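Local structure of aldehyde dehydrogenase (Bartonella henselae, 3I44) at residues 83-95 / 132-144. The protein probably oxidises aldehydes to the corresponding carboxylic acids with a nicotinamide cofactor, as other members of the aldehyde dehydrogenase family do. The protein carries 1 engineered substitution. Residues are numbered along the deposited sequence; the frame is centred on the assembly and turned at random.
Sequences SPHERLGFVEKIL and IRNFIKAYKEFSF
I136 packs among L88, V91, E92 and L95 as a knob in a hole, at the centre of a near-antiparallel helix pair formed by helices 84-100 and 117-141 of the aldehyde dehydrogenase fold. The local axes run at 159° and approach to 10.4 Å. CG1 of I136 lies 3.8 Å from CD1 of L88, the two side chains crossing at about a right angle, while CD1 of I136 meets CG of E92. L95 continues the apolar seam with its CB 3.9 Å from CG2 of I132; with CG anti to the backbone N (chi1 -180°), its branch turns toward helix 117-141, placing CD1 on I132 and CD2 on CG of R133. V91 CG1 touches both I132 CG2 and I136 CG1, and V91 also touches L187 of helix 174-188, so this seam joins a third helix.

At the other end Y139 reaches across to the first turn of helix 84-100. Its CE2 edge faces O of P84 in the ring plane at 3.4 Å, and its OH lies 3.3 Å from CA of P84. R87 runs across Y139, whose OH meets its CD. NH1 of R87 approaches F144 obliquely, 3.6 Å from CZ, with guanidinium and ring planes 86° apart. F144, just beyond the helix, lays CE1 3.8 Å from CG of P84, and CE2 of F142 lies over the centre of one ring face.

No hydrogen bond spans the two segments: cohesion between them comes from apolar packing, whereas R87 NH1, and more weakly Y139 OH, bond to the carbonyl of L187 on the third helix.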
ATOM      1  N   SER A  83      -2.527   9.296  25.821  1.00 27.76           N
ATOM      2  CA  SER A  83      -3.571  10.018  25.131  1.00 27.15           C
ATOM      3  C   SER A  83      -2.940  10.866  24.027  1.00 26.81           C
ATOM      4  O   SER A  83      -1.738  11.145  24.063  1.00 27.38           O
ATOM      5  CB  SER A  83      -4.338  10.904  26.102  1.00 26.57           C
ATOM      6  OG  SER A  83      -3.469  11.864  26.606  1.00 27.32           O
ATOM      7  N   PRO A  84      -3.743  11.265  23.032  1.00 26.56           N
ATOM      8  CA  PRO A  84      -3.316  12.202  22.001  1.00 26.57           C
ATOM      9  C   PRO A  84      -2.770  13.506  22.581  1.00 26.34           C
ATOM     10  O   PRO A  84      -1.787  14.073  22.066  1.00 25.54           O
ATOM     11  CB  PRO A  84      -4.602  12.478  21.237  1.00 26.33           C
ATOM     12  CG  PRO A  84      -5.397  11.222  21.413  1.00 27.66           C
ATOM     13  CD  PRO A  84      -5.090  10.724  22.767  1.00 26.50           C
ATOM     14  N   HIS A  85      -3.440  13.986  23.622  1.00 26.26           N
ATOM     15  CA  HIS A  85      -2.971  15.149  24.368  1.00 27.09           C
ATOM     16  C   HIS A  85      -1.533  14.981  24.832  1.00 25.99           C
ATOM     17  O   HIS A  85      -0.734  15.850  24.583  1.00 26.51           O
ATOM     18  CB  HIS A  85      -3.871  15.445  25.548  1.00 27.65           C
ATOM     19  CG  HIS A  85      -3.416  16.605  26.365  1.00 29.47           C
ATOM     20  ND1 HIS A  85      -3.690  17.910  26.017  1.00 33.69           N
ATOM     21  CD2 HIS A  85      -2.706  16.658  27.517  1.00 31.85           C
ATOM     22  CE1 HIS A  85      -3.169  18.721  26.924  1.00 33.17           C
ATOM     23  NE2 HIS A  85      -2.570  17.986  27.846  1.00 32.50           N
ATOM     24  N   GLU A  86      -1.188  13.868  25.461  1.00 25.76           N
ATOM     25  CA  GLU A  86       0.178  13.684  25.965  1.00 25.86           C
ATOM     26  C   GLU A  86       1.206  13.537  24.822  1.00 24.84           C
ATOM     27  O   GLU A  86       2.292  14.061  24.898  1.00 25.30           O
ATOM     28  CB  GLU A  86       0.280  12.408  26.768  1.00 26.77           C
ATOM     29  CG  GLU A  86      -0.446  12.323  28.123  1.00 33.26           C
ATOM     30  CD  GLU A  86      -0.496  10.845  28.585  1.00 38.75           C
ATOM     31  OE1 GLU A  86      -1.602  10.257  28.637  1.00 41.14           O
ATOM     32  OE2 GLU A  86       0.606  10.256  28.776  1.00 42.93           O
ATOM     33  N   ARG A  87       0.858  12.781  23.783  1.00 23.71           N
ATOM     34  CA  ARG A  87       1.692  12.673  22.578  1.00 23.32           C
ATOM     35  C   ARG A  87       1.941  14.007  21.886  1.00 22.69           C
ATOM     36  O   ARG A  87       3.067  14.291  21.489  1.00 21.80           O
ATOM     37  CB  ARG A  87       1.075  11.716  21.558  1.00 23.08           C
ATOM     38  CG  ARG A  87       0.981  10.273  21.996  1.00 23.87           C
ATOM     39  CD  ARG A  87       0.220   9.500  20.920  1.00 28.26           C
ATOM     40  NE  ARG A  87      -0.382   8.296  21.436  1.00 29.86           N
ATOM     41  CZ  ARG A  87      -1.256   7.548  20.789  1.00 31.17           C
ATOM     42  NH1 ARG A  87      -1.682   7.886  19.582  1.00 30.46           N
ATOM     43  NH2 ARG A  87      -1.713   6.437  21.377  1.00 33.93           N
ATOM     44  N   LEU A  88       0.901  14.827  21.721  1.00 23.07           N
ATOM     45  CA  LEU A  88       1.108  16.158  21.189  1.00 23.08           C
ATOM     46  C   LEU A  88       2.062  16.972  22.080  1.00 23.44           C
ATOM     47  O   LEU A  88       2.901  17.710  21.577  1.00 23.60           O
ATOM     48  CB  LEU A  88      -0.203  16.881  21.027  1.00 23.48           C
ATOM     49  CG  LEU A  88      -0.147  18.278  20.410  1.00 23.84           C
ATOM     50  CD1 LEU A  88       0.373  18.188  18.997  1.00 26.07           C
ATOM     51  CD2 LEU A  88      -1.572  18.915  20.457  1.00 25.97           C
ATOM     52  N   GLY A  89       1.933  16.834  23.392  1.00 23.39           N
ATOM     53  CA  GLY A  89       2.815  17.552  24.318  1.00 23.56           C
ATOM     54  C   GLY A  89       4.273  17.151  24.126  1.00 23.68           C
ATOM     55  O   GLY A  89       5.167  18.002  24.201  1.00 23.38           O
ATOM     56  N   PHE A  90       4.532  15.863  23.877  1.00 22.97           N
ATOM     57  CA  PHE A  90       5.902  15.466  23.551  1.00 23.09           C
ATOM     58  C   PHE A  90       6.411  16.085  22.251  1.00 21.94           C
ATOM     59  O   PHE A  90       7.560  16.494  22.165  1.00 21.37           O
ATOM     60  CB  PHE A  90       6.062  13.951  23.480  1.00 23.01           C
ATOM     61  CG  PHE A  90       6.169  13.294  24.833  1.00 24.55           C
ATOM     62  CD1 PHE A  90       7.319  13.470  25.619  1.00 23.91           C
ATOM     63  CD2 PHE A  90       5.141  12.492  25.311  1.00 26.12           C
ATOM     64  CE1 PHE A  90       7.426  12.873  26.865  1.00 25.57           C
ATOM     65  CE2 PHE A  90       5.245  11.875  26.566  1.00 27.01           C
ATOM     66  CZ  PHE A  90       6.387  12.054  27.334  1.00 26.93           C
ATOM     67  N   VAL A  91       5.569  16.113  21.238  1.00 22.05           N
ATOM     68  CA  VAL A  91       5.955  16.704  19.942  1.00 21.87           C
ATOM     69  C   VAL A  91       6.203  18.220  20.040  1.00 21.52           C
ATOM     70  O   VAL A  91       7.134  18.756  19.446  1.00 20.48           O
ATOM     71  CB  VAL A  91       4.920  16.352  18.868  1.00 22.43           C
ATOM     72  CG1 VAL A  91       5.170  17.162  17.531  1.00 21.70           C
ATOM     73  CG2 VAL A  91       4.983  14.835  18.646  1.00 21.14           C
ATOM     74  N   GLU A  92       5.412  18.899  20.855  1.00 21.26           N
ATOM     75  CA  GLU A  92       5.676  20.325  21.103  1.00 20.95           C
ATOM     76  C   GLU A  92       7.002  20.529  21.817  1.00 20.56           C
ATOM     77  O   GLU A  92       7.748  21.450  21.501  1.00 20.26           O
ATOM     78  CB  GLU A  92       4.462  20.991  21.782  1.00 20.81           C
ATOM     79  CG  GLU A  92       3.216  21.003  20.785  1.00 21.55           C
ATOM     80  CD  GLU A  92       2.064  21.918  21.252  1.00 24.68           C
ATOM     81  OE1 GLU A  92       2.081  22.351  22.450  1.00 21.33           O
ATOM     82  OE2 GLU A  92       1.161  22.226  20.423  1.00 22.30           O
ATOM     83  N   LYS A  93       7.307  19.652  22.762  1.00 21.17           N
ATOM     84  CA  LYS A  93       8.578  19.696  23.470  1.00 21.84           C
ATOM     85  C   LYS A  93       9.761  19.411  22.521  1.00 21.75           C
ATOM     86  O   LYS A  93      10.782  20.100  22.544  1.00 21.78           O
ATOM     87  CB  LYS A  93       8.559  18.700  24.634  1.00 22.13           C
ATOM     88  CG  LYS A  93       9.778  18.800  25.593  1.00 25.79           C
ATOM     89  CD  LYS A  93      10.044  20.281  25.943  1.00 30.64           C
ATOM     90  CE  LYS A  93      10.382  20.532  27.381  1.00 34.81           C
ATOM     91  NZ  LYS A  93       9.956  21.931  27.747  1.00 36.43           N
ATOM     92  N   ILE A  94       9.579  18.441  21.630  1.00 21.65           N
ATOM     93  CA  ILE A  94      10.580  18.126  20.639  1.00 20.59           C
ATOM     94  C   ILE A  94      10.852  19.364  19.768  1.00 20.21           C
ATOM     95  O   ILE A  94      11.986  19.686  19.516  1.00 21.30           O
ATOM     96  CB  ILE A  94      10.139  16.926  19.783  1.00 20.60           C
ATOM     97  CG1 ILE A  94      10.249  15.620  20.602  1.00 21.51           C
ATOM     98  CG2 ILE A  94      10.969  16.869  18.444  1.00 18.25           C
ATOM     99  CD1 ILE A  94       9.550  14.379  19.890  1.00 22.59           C
ATOM    100  N   LEU A  95       9.804  20.031  19.288  1.00 20.17           N
ATOM    101  CA  LEU A  95       9.958  21.235  18.501  1.00 20.52           C
ATOM    102  C   LEU A  95      10.746  22.316  19.256  1.00 21.13           C
ATOM    103  O   LEU A  95      11.636  22.938  18.693  1.00 20.48           O
ATOM    104  CB  LEU A  95       8.597  21.798  18.111  1.00 20.18           C
ATOM    105  CG  LEU A  95       8.630  23.083  17.261  1.00 20.84           C
ATOM    106  CD1 LEU A  95       9.485  22.881  15.975  1.00 20.09           C
ATOM    107  CD2 LEU A  95       7.218  23.553  16.908  1.00 20.74           C
ATOM    108  N   ILE A 132       7.233  19.566  11.490  1.00 20.06           N
ATOM    109  CA  ILE A 132       6.745  19.360  12.826  1.00 20.07           C
ATOM    110  C   ILE A 132       5.482  20.194  13.062  1.00 20.84           C
ATOM    111  O   ILE A 132       4.471  19.656  13.508  1.00 21.96           O
ATOM    112  CB  ILE A 132       7.795  19.683  13.903  1.00 20.59           C
ATOM    113  CG1 ILE A 132       8.946  18.664  13.837  1.00 21.25           C
ATOM    114  CG2 ILE A 132       7.111  19.613  15.247  1.00 20.45           C
ATOM    115  CD1 ILE A 132      10.185  18.998  14.615  1.00 19.13           C
ATOM    116  N   ARG A 133       5.534  21.482  12.754  1.00 21.14           N
ATOM    117  CA  ARG A 133       4.371  22.368  12.949  0.50 21.51           C
ATOM    118  C   ARG A 133       3.159  21.935  12.127  1.00 21.39           C
ATOM    119  O   ARG A 133       2.023  22.077  12.588  1.00 20.52           O
ATOM    120  CB  ARG A 133       4.715  23.834  12.606  0.50 21.46           C
ATOM    121  CG  ARG A 133       5.793  24.444  13.508  0.50 21.75           C
ATOM    122  CD  ARG A 133       5.958  25.971  13.305  0.50 21.23           C
ATOM    123  NE  ARG A 133       5.914  26.320  11.895  0.50 18.90           N
ATOM    124  CZ  ARG A 133       6.984  26.440  11.135  0.50 17.22           C
ATOM    125  NH1 ARG A 133       8.193  26.272  11.663  0.50 16.05           N
ATOM    126  NH2 ARG A 133       6.832  26.701   9.845  0.50 16.65           N
ATOM    127  N   ASN A 134       3.401  21.471  10.906  1.00 21.55           N
ATOM    128  CA  ASN A 134       2.308  21.041  10.062  1.00 21.21           C
ATOM    129  C   ASN A 134       1.641  19.732  10.566  1.00 21.15           C
ATOM    130  O   ASN A 134       0.417  19.556  10.423  1.00 21.33           O
ATOM    131  CB  ASN A 134       2.736  20.971   8.611  1.00 21.36           C
ATOM    132  CG  ASN A 134       2.865  22.361   7.970  1.00 25.39           C
ATOM    133  OD1 ASN A 134       2.055  23.245   8.196  1.00 28.09           O
ATOM    134  ND2 ASN A 134       3.863  22.523   7.138  1.00 29.74           N
ATOM    135  N   PHE A 135       2.428  18.851  11.187  1.00 20.41           N
ATOM    136  CA  PHE A 135       1.871  17.671  11.863  1.00 20.23           C
ATOM    137  C   PHE A 135       1.030  18.090  13.088  1.00 20.44           C
ATOM    138  O   PHE A 135      -0.044  17.579  13.305  1.00 19.65           O
ATOM    139  CB  PHE A 135       2.983  16.705  12.314  1.00 19.58           C
ATOM    140  CG  PHE A 135       3.589  15.916  11.167  1.00 19.86           C
ATOM    141  CD1 PHE A 135       2.789  15.122  10.360  1.00 18.64           C
ATOM    142  CD2 PHE A 135       4.918  15.999  10.885  1.00 17.12           C
ATOM    143  CE1 PHE A 135       3.338  14.397   9.331  1.00 21.32           C
ATOM    144  CE2 PHE A 135       5.462  15.290   9.835  1.00 20.04           C
ATOM    145  CZ  PHE A 135       4.681  14.495   9.061  1.00 19.16           C
ATOM    146  N   ILE A 136       1.542  19.026  13.872  1.00 20.33           N
ATOM    147  CA  ILE A 136       0.794  19.579  14.997  1.00 20.46           C
ATOM    148  C   ILE A 136      -0.569  20.115  14.572  1.00 20.60           C
ATOM    149  O   ILE A 136      -1.580  19.720  15.159  1.00 21.49           O
ATOM    150  CB  ILE A 136       1.605  20.658  15.727  1.00 20.50           C
ATOM    151  CG1 ILE A 136       2.701  19.990  16.564  1.00 19.51           C
ATOM    152  CG2 ILE A 136       0.694  21.534  16.611  1.00 20.37           C
ATOM    153  CD1 ILE A 136       3.782  20.955  17.006  1.00 17.13           C
ATOM    154  N   LYS A 137      -0.597  20.992  13.571  1.00 21.48           N
ATOM    155  CA  LYS A 137      -1.846  21.502  13.036  1.00 22.50           C
ATOM    156  C   LYS A 137      -2.769  20.372  12.577  1.00 23.09           C
ATOM    157  O   LYS A 137      -3.961  20.362  12.933  1.00 21.80           O
ATOM    158  CB  LYS A 137      -1.628  22.500  11.896  1.00 23.12           C
ATOM    159  CG  LYS A 137      -2.974  22.966  11.252  1.00 26.85           C
ATOM    160  CD  LYS A 137      -2.797  24.091  10.244  1.00 31.71           C
ATOM    161  CE  LYS A 137      -4.171  24.554   9.698  1.00 35.26           C
ATOM    162  NZ  LYS A 137      -3.980  25.137   8.321  1.00 37.53           N
ATOM    163  N   ALA A 138      -2.233  19.433  11.788  1.00 22.59           N
ATOM    164  CA  ALA A 138      -3.031  18.296  11.310  1.00 23.18           C
ATOM    165  C   ALA A 138      -3.585  17.482  12.486  1.00 23.78           C
ATOM    166  O   ALA A 138      -4.750  17.147  12.491  1.00 23.81           O
ATOM    167  CB  ALA A 138      -2.219  17.377  10.342  1.00 23.02           C
ATOM    168  N   TYR A 139      -2.762  17.216  13.498  1.00 23.80           N
ATOM    169  CA  TYR A 139      -3.190  16.371  14.619  1.00 24.92           C
ATOM    170  C   TYR A 139      -4.377  16.973  15.352  1.00 26.30           C
ATOM    171  O   TYR A 139      -5.256  16.253  15.800  1.00 25.22           O
ATOM    172  CB  TYR A 139      -2.093  16.199  15.630  1.00 23.90           C
ATOM    173  CG  TYR A 139      -2.179  14.973  16.505  1.00 23.95           C
ATOM    174  CD1 TYR A 139      -2.263  13.681  15.952  1.00 22.15           C
ATOM    175  CD2 TYR A 139      -2.066  15.077  17.884  1.00 23.96           C
ATOM    176  CE1 TYR A 139      -2.272  12.548  16.768  1.00 21.49           C
ATOM    177  CE2 TYR A 139      -2.061  13.943  18.697  1.00 22.33           C
ATOM    178  CZ  TYR A 139      -2.148  12.687  18.136  1.00 19.16           C
ATOM    179  OH  TYR A 139      -2.148  11.563  18.947  1.00 19.97           O
ATOM    180  N   LYS A 140      -4.363  18.292  15.477  1.00 28.26           N
ATOM    181  CA  LYS A 140      -5.454  19.018  16.118  1.00 30.62           C
ATOM    182  C   LYS A 140      -6.765  18.863  15.339  1.00 31.13           C
ATOM    183  O   LYS A 140      -7.806  18.775  15.953  1.00 32.42           O
ATOM    184  CB  LYS A 140      -5.048  20.485  16.381  1.00 30.67           C
ATOM    185  CG  LYS A 140      -4.250  20.610  17.692  1.00 33.25           C
ATOM    186  CD  LYS A 140      -3.094  21.656  17.667  1.00 36.48           C
ATOM    187  CE  LYS A 140      -3.524  23.079  18.023  1.00 38.26           C
ATOM    188  NZ  LYS A 140      -2.381  24.051  17.871  1.00 39.52           N
ATOM    189  N   GLU A 141      -6.716  18.749  14.018  1.00 31.72           N
ATOM    190  CA  GLU A 141      -7.915  18.439  13.230  1.00 33.01           C
ATOM    191  C   GLU A 141      -8.321  16.958  13.160  1.00 31.82           C
ATOM    192  O   GLU A 141      -9.370  16.637  12.617  1.00 32.07           O
ATOM    193  CB  GLU A 141      -7.761  18.967  11.790  1.00 33.93           C
ATOM    194  CG  GLU A 141      -7.562  20.504  11.708  1.00 39.43           C
ATOM    195  CD  GLU A 141      -8.669  21.294  12.434  1.00 46.21           C
ATOM    196  OE1 GLU A 141      -9.768  21.488  11.843  1.00 50.92           O
ATOM    197  OE2 GLU A 141      -8.443  21.717  13.597  1.00 49.96           O
ATOM    198  N   PHE A 142      -7.492  16.055  13.667  1.00 30.20           N
ATOM    199  CA  PHE A 142      -7.709  14.621  13.458  1.00 28.50           C
ATOM    200  C   PHE A 142      -8.397  14.051  14.657  1.00 27.85           C
ATOM    201  O   PHE A 142      -8.138  14.458  15.770  1.00 27.17           O
ATOM    202  CB  PHE A 142      -6.357  13.933  13.270  1.00 27.97           C
ATOM    203  CG  PHE A 142      -6.417  12.447  13.224  1.00 26.19           C
ATOM    204  CD1 PHE A 142      -6.875  11.796  12.102  1.00 27.73           C
ATOM    205  CD2 PHE A 142      -5.913  11.690  14.278  1.00 28.55           C
ATOM    206  CE1 PHE A 142      -6.905  10.403  12.058  1.00 26.25           C
ATOM    207  CE2 PHE A 142      -5.943  10.317  14.239  1.00 27.26           C
ATOM    208  CZ  PHE A 142      -6.438   9.673  13.114  1.00 26.79           C
ATOM    209  N   SER A 143      -9.249  13.065  14.440  1.00 27.65           N
ATOM    210  CA  SER A 143      -9.827  12.307  15.550  1.00 26.96           C
ATOM    211  C   SER A 143      -9.610  10.807  15.326  1.00 26.08           C
ATOM    212  O   SER A 143      -9.728  10.345  14.203  1.00 25.40           O
ATOM    213  CB  SER A 143     -11.311  12.625  15.689  1.00 26.84           C
ATOM    214  OG  SER A 143     -11.863  11.740  16.633  1.00 29.05           O
ATOM    215  N   PHE A 144      -9.317  10.059  16.394  1.00 25.21           N
ATOM    216  CA  PHE A 144      -9.078   8.599  16.290  1.00 26.12           C
ATOM    217  C   PHE A 144     -10.356   7.770  16.088  1.00 26.46           C
ATOM    218  O   PHE A 144     -10.289   6.576  15.818  1.00 25.80           O
ATOM    219  CB  PHE A 144      -8.281   8.088  17.491  1.00 25.48           C
ATOM    220  CG  PHE A 144      -6.827   8.464  17.427  1.00 27.14           C
ATOM    221  CD1 PHE A 144      -6.397   9.720  17.850  1.00 25.92           C
ATOM    222  CD2 PHE A 144      -5.893   7.578  16.909  1.00 25.32           C
ATOM    223  CE1 PHE A 144      -5.056  10.070  17.777  1.00 25.03           C
ATOM    224  CE2 PHE A 144      -4.542   7.926  16.837  1.00 25.88           C
ATOM    225  CZ  PHE A 144      -4.129   9.183  17.268  1.00 25.85           C
TER